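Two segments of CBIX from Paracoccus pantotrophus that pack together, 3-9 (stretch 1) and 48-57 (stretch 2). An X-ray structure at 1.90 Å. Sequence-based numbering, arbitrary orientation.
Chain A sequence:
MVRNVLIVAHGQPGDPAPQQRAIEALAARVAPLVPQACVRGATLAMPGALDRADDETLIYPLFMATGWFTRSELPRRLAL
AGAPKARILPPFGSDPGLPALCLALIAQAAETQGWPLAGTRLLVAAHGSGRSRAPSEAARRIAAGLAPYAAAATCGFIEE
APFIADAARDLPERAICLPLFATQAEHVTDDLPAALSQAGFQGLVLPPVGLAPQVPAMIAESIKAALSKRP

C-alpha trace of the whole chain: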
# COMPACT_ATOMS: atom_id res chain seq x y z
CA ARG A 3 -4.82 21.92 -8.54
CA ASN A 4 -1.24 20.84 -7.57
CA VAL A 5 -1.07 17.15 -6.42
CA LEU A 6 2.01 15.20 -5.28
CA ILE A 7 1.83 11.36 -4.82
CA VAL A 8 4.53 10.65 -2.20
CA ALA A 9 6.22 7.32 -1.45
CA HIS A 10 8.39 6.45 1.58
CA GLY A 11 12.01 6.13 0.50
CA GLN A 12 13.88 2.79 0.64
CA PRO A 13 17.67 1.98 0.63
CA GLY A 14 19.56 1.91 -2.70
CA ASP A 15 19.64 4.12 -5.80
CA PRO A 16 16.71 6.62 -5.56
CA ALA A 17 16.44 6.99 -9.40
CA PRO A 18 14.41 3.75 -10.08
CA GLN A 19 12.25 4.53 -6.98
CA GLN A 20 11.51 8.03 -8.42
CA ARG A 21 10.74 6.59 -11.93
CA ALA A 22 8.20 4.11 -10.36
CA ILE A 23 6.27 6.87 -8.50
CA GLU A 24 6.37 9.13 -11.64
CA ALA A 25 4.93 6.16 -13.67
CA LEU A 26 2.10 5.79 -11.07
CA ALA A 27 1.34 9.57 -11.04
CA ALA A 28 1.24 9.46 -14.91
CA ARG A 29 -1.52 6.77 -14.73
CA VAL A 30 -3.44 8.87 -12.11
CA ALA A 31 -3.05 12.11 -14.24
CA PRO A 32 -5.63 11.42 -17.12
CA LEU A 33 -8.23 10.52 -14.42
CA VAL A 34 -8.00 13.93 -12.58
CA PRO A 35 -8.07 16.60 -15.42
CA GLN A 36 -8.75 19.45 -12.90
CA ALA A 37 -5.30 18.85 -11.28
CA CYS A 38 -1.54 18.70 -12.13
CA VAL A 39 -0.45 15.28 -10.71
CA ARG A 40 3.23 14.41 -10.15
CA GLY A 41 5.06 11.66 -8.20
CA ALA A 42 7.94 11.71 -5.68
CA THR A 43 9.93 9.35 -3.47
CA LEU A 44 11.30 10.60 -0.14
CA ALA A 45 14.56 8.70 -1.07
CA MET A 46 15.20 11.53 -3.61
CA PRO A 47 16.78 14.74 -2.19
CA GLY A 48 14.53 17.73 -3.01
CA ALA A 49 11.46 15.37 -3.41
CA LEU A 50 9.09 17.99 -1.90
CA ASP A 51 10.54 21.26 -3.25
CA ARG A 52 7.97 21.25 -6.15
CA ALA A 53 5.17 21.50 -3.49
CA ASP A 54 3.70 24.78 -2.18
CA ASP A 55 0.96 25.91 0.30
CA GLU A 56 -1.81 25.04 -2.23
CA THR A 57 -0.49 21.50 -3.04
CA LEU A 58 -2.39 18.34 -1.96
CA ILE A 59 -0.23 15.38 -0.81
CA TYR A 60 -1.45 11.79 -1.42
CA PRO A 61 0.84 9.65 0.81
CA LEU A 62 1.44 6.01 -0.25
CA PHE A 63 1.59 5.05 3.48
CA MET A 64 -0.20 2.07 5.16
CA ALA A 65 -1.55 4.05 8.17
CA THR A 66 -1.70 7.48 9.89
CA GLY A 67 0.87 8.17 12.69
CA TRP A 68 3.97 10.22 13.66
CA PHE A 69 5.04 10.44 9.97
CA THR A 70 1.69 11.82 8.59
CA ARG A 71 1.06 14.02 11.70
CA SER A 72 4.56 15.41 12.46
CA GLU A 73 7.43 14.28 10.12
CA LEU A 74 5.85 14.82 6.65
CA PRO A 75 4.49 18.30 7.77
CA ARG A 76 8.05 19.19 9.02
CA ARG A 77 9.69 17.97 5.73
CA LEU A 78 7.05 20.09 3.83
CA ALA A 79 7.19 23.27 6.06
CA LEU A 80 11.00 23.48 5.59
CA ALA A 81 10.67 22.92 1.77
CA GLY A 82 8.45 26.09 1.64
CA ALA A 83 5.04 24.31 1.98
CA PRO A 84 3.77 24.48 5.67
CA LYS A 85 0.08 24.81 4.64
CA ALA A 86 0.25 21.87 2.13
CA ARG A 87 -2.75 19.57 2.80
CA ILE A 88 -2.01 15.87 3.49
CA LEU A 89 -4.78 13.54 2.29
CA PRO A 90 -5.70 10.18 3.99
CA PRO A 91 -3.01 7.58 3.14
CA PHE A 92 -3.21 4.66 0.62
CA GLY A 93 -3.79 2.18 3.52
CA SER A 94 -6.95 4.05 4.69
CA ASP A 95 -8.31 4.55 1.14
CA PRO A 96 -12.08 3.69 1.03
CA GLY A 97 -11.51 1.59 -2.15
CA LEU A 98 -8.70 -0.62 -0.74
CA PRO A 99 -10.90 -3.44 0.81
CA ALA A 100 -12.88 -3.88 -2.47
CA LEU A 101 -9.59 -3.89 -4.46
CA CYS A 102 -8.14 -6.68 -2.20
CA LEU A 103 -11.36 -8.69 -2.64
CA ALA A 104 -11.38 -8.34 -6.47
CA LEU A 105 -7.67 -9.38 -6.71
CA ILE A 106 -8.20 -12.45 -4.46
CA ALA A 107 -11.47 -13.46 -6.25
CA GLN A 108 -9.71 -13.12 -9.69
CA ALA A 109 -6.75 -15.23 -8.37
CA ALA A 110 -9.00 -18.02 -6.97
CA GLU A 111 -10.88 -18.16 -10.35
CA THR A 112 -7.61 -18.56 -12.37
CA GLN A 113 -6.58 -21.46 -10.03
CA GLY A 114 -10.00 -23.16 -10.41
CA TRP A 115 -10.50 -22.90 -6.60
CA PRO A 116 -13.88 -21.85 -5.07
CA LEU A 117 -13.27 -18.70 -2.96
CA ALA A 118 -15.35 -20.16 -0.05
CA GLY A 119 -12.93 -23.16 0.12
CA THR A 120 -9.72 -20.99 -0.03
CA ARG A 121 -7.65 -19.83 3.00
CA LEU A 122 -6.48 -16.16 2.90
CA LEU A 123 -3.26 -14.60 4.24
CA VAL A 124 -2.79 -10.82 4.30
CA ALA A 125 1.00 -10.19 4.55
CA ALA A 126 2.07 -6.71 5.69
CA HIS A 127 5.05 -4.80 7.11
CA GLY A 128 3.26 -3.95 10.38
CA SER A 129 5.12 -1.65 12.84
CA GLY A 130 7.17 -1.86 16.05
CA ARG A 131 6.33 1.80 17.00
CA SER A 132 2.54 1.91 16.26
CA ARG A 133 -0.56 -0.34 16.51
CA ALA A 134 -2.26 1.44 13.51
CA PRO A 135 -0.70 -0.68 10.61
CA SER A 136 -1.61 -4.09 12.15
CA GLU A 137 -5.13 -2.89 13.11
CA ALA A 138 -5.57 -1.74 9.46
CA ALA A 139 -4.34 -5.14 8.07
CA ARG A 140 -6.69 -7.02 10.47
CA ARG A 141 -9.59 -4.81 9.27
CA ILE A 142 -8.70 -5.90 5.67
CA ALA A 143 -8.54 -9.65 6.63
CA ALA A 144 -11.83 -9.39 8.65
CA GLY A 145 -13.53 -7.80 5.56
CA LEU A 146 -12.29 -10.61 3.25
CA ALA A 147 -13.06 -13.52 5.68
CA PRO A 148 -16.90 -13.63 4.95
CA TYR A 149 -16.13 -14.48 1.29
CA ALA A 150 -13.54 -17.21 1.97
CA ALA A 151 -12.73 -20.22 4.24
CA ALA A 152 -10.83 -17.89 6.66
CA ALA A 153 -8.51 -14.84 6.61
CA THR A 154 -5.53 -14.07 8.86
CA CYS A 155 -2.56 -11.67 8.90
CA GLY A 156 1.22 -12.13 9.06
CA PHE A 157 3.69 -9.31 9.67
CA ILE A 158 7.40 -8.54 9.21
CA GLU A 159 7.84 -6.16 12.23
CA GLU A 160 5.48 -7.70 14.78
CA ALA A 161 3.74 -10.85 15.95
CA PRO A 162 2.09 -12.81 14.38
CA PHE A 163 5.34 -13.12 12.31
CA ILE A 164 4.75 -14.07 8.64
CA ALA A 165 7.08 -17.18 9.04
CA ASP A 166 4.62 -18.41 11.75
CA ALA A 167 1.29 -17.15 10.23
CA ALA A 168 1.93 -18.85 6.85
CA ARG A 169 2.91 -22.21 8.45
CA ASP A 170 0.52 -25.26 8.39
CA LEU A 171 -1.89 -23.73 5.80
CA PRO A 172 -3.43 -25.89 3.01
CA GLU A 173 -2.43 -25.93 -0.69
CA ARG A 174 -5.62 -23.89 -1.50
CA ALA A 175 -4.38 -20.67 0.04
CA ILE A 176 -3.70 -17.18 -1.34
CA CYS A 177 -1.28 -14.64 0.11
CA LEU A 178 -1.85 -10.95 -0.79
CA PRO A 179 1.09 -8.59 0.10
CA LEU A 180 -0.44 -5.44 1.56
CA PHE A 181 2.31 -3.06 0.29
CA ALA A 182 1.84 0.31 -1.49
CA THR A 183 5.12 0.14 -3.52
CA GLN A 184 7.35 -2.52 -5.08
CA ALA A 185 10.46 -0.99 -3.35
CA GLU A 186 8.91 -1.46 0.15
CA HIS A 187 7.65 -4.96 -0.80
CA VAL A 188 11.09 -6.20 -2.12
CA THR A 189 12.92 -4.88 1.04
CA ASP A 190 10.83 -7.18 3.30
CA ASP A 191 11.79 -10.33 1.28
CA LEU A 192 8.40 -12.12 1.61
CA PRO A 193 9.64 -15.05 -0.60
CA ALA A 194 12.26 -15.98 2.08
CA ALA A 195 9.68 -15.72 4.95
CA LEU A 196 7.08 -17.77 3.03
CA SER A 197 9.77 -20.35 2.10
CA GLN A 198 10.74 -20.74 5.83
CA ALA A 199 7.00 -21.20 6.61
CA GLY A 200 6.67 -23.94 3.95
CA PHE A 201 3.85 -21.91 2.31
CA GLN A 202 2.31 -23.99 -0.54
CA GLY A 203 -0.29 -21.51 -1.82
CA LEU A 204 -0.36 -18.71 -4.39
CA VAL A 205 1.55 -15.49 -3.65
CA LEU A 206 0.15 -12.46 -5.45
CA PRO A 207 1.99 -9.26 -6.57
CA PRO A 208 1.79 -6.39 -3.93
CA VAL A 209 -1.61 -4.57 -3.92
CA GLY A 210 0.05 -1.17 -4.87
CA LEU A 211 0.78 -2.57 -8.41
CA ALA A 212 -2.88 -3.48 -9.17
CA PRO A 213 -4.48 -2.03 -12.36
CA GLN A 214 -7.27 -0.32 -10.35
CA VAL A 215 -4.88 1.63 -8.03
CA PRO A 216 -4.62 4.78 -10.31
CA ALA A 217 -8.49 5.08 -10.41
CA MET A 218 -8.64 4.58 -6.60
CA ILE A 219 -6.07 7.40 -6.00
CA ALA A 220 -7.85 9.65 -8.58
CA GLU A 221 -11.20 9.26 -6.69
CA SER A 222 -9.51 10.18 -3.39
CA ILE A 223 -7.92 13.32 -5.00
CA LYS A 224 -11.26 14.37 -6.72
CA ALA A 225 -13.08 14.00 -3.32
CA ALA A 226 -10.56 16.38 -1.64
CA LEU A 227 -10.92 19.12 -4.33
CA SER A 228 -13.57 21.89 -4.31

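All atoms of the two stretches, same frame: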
# COMPACT_ATOMS: atom_id res chain seq x y z
N ARG A 3 -5.41 22.05 -7.21
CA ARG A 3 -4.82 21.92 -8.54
C ARG A 3 -3.48 21.15 -8.49
O ARG A 3 -3.35 20.17 -9.20
CB ARG A 3 -4.69 23.29 -9.23
CG ARG A 3 -4.02 23.25 -10.61
CD ARG A 3 -4.99 23.45 -11.76
NE ARG A 3 -4.29 23.57 -13.04
CZ ARG A 3 -3.81 24.71 -13.53
NH1 ARG A 3 -3.95 25.85 -12.85
NH2 ARG A 3 -3.18 24.73 -14.70
N ASN A 4 -2.52 21.55 -7.66
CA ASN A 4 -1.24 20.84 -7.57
C ASN A 4 -1.37 19.60 -6.67
O ASN A 4 -1.81 19.72 -5.52
CB ASN A 4 -0.14 21.76 -7.06
CG ASN A 4 0.64 22.51 -8.12
OD1 ASN A 4 0.53 22.25 -9.33
ND2 ASN A 4 1.50 23.42 -7.69
N VAL A 5 -1.01 18.41 -7.19
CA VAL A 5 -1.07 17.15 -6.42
C VAL A 5 0.26 16.39 -6.50
O VAL A 5 0.76 16.12 -7.60
CB VAL A 5 -2.29 16.24 -6.79
CG1 VAL A 5 -2.31 14.95 -5.95
CG2 VAL A 5 -3.61 16.99 -6.65
N LEU A 6 0.79 16.00 -5.34
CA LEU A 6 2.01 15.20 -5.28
C LEU A 6 1.73 13.86 -4.59
O LEU A 6 1.27 13.84 -3.46
CB LEU A 6 3.12 16.02 -4.57
CG LEU A 6 4.57 15.54 -4.65
CD1 LEU A 6 5.05 15.35 -6.11
CD2 LEU A 6 5.49 16.52 -3.94
N ILE A 7 1.96 12.75 -5.31
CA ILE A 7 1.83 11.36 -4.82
C ILE A 7 3.21 11.05 -4.24
O ILE A 7 4.21 11.07 -4.98
CB ILE A 7 1.44 10.36 -5.93
CG1 ILE A 7 0.20 10.82 -6.76
CG2 ILE A 7 1.26 8.94 -5.38
CD1 ILE A 7 -1.07 11.23 -6.06
N VAL A 8 3.27 10.82 -2.93
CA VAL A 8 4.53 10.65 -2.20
C VAL A 8 4.72 9.24 -1.65
O VAL A 8 3.87 8.74 -0.91
CB VAL A 8 4.66 11.73 -1.09
CG1 VAL A 8 5.93 11.54 -0.25
CG2 VAL A 8 4.63 13.14 -1.69
N ALA A 9 5.85 8.62 -1.99
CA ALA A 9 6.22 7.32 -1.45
C ALA A 9 7.30 7.47 -0.39
O ALA A 9 8.13 8.40 -0.45
CB ALA A 9 6.74 6.43 -2.57
N GLY A 48 15.34 16.70 -2.33
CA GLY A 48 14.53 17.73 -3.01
C GLY A 48 13.20 17.19 -3.54
O GLY A 48 12.60 17.82 -4.42
N ALA A 49 12.73 16.03 -3.01
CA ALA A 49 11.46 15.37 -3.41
C ALA A 49 10.26 16.31 -3.33
O ALA A 49 9.44 16.33 -4.25
CB ALA A 49 11.21 14.16 -2.51
N LEU A 50 10.18 17.08 -2.23
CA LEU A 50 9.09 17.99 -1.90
C LEU A 50 9.29 19.46 -2.28
O LEU A 50 8.42 20.27 -1.95
CB LEU A 50 8.80 17.91 -0.39
CG LEU A 50 8.44 16.53 0.19
CD1 LEU A 50 8.49 16.56 1.69
CD2 LEU A 50 7.09 16.06 -0.30
N ASP A 51 10.39 19.83 -2.97
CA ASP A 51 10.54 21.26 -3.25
C ASP A 51 9.65 21.75 -4.43
O ASP A 51 9.53 22.96 -4.61
CB ASP A 51 12.01 21.72 -3.39
CG ASP A 51 12.94 20.93 -4.28
OD1 ASP A 51 12.50 20.51 -5.38
OD2 ASP A 51 14.14 20.85 -3.95
N ARG A 52 8.92 20.84 -5.12
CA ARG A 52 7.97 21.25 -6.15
C ARG A 52 6.60 21.62 -5.52
O ARG A 52 5.77 22.25 -6.17
CB ARG A 52 7.84 20.19 -7.27
CG ARG A 52 6.92 19.01 -6.97
CD ARG A 52 7.09 17.89 -8.00
NE ARG A 52 8.16 16.98 -7.59
CZ ARG A 52 8.50 15.87 -8.23
NH1 ARG A 52 7.86 15.51 -9.34
NH2 ARG A 52 9.48 15.11 -7.77
N ALA A 53 6.39 21.24 -4.24
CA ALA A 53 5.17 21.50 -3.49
C ALA A 53 5.15 22.91 -2.92
O ALA A 53 6.20 23.48 -2.60
CB ALA A 53 5.03 20.50 -2.35
N ASP A 54 3.94 23.47 -2.77
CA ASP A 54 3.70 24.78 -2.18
C ASP A 54 2.49 24.70 -1.24
O ASP A 54 1.93 23.61 -1.07
CB ASP A 54 3.55 25.88 -3.25
CG ASP A 54 2.55 25.62 -4.36
OD1 ASP A 54 1.50 24.99 -4.09
OD2 ASP A 54 2.80 26.08 -5.50
N ASP A 55 2.09 25.83 -0.64
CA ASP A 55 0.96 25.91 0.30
C ASP A 55 -0.39 25.47 -0.27
O ASP A 55 -1.28 25.13 0.51
CB ASP A 55 0.87 27.33 0.91
CG ASP A 55 1.87 27.58 2.02
OD1 ASP A 55 2.33 26.59 2.64
OD2 ASP A 55 2.18 28.76 2.29
N GLU A 56 -0.56 25.47 -1.61
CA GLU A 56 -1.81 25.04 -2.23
C GLU A 56 -1.72 23.63 -2.86
O GLU A 56 -2.61 23.24 -3.62
CB GLU A 56 -2.32 26.09 -3.24
CG GLU A 56 -3.06 27.26 -2.59
CD GLU A 56 -4.53 27.03 -2.31
OE1 GLU A 56 -4.86 26.23 -1.40
OE2 GLU A 56 -5.37 27.66 -3.00
N THR A 57 -0.67 22.87 -2.52
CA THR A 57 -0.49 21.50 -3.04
C THR A 57 -1.17 20.48 -2.12
O THR A 57 -1.11 20.63 -0.89
CB THR A 57 1.03 21.18 -3.25
OG1 THR A 57 1.62 22.17 -4.09
CG2 THR A 57 1.28 19.80 -3.86

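Residues 4-9 of the first stretch form a β-strand, whereas the second stretch contains no regular helix or strand and is folded through three type I turns: Gly48 to Asp51, Leu50 to Ala53 and Asp54 to Thr57. Backbone hydrogen bonds mark each turn. Asp51 N to Gly48 O is weak at 3.3 Å, while Ala53 N to Leu50 O measures 3.2 Å and Thr57 N to Asp54 O 3.1 Å. Gly48 has phi/psi of 75/20°, and a positive phi of this kind favours glycine; an ideal CB placed there would also lie 2.8 Å from Asp51 OD2.

The two backbones come closest near Asn4 and Thr57, whose CA atoms are 4.6 Å apart, and they are wider apart at the other end, where Val8 CA and Ala49 CA are separated by 8.5 Å. No hydrogen bond joins the stretches. The nearest backbone approach is a CA-H...O contact from Thr57 CA to Asn4 O, 3.3 Å long with an angle of 138° at the hydrogen. The contact therefore depends largely on side-chain packing, and the area buried, both sides summed, is 391 Å².

Strand alternation selects the residues that take part. The CA-to-CB bonds of Leu6 and Val8 point toward the second stretch, that of Val5 points away, and Ile7 is out of reach. Leu6, with chi1 t and chi2 p, loses 103 Å² to the partner, the largest area of any residue here. Its CD2 lies 4.0 Å from Leu50 CD2 and 4.3 Å from Ala53 CB, while its CD1 approaches Arg52 CD at 3.8 Å and covers one face of the Arg52 guanidinium. Leu50 starts sideways, but its end comes nearer, so that its CD2 also reaches Val8 CG2 at 4.1 Å. Burial has a polar cost: Ala49 O, 4.0 Å from Leu6 CD2, has no polar partner in the model.

At the other end, Asn4 and Thr57 direct their side chains to the same side, with Asn4 CB 3.5 Å from Thr57 OG1. The methyl of Thr57 extends the apolar surface, its CG2 standing 4.3 Å from Leu6 CB. Asp54 organises this part of the second stretch through OD1, which accepts hydrogen bonds from Thr57 OG1 at 2.8 Å and from Glu56 N at 3.3 Å, the latter with an angle of 140°. Its other carboxylate oxygen, Asp54 OD2, lies 3.7 Å from Asn4 ND2, a polar proximity without a hydrogen bond.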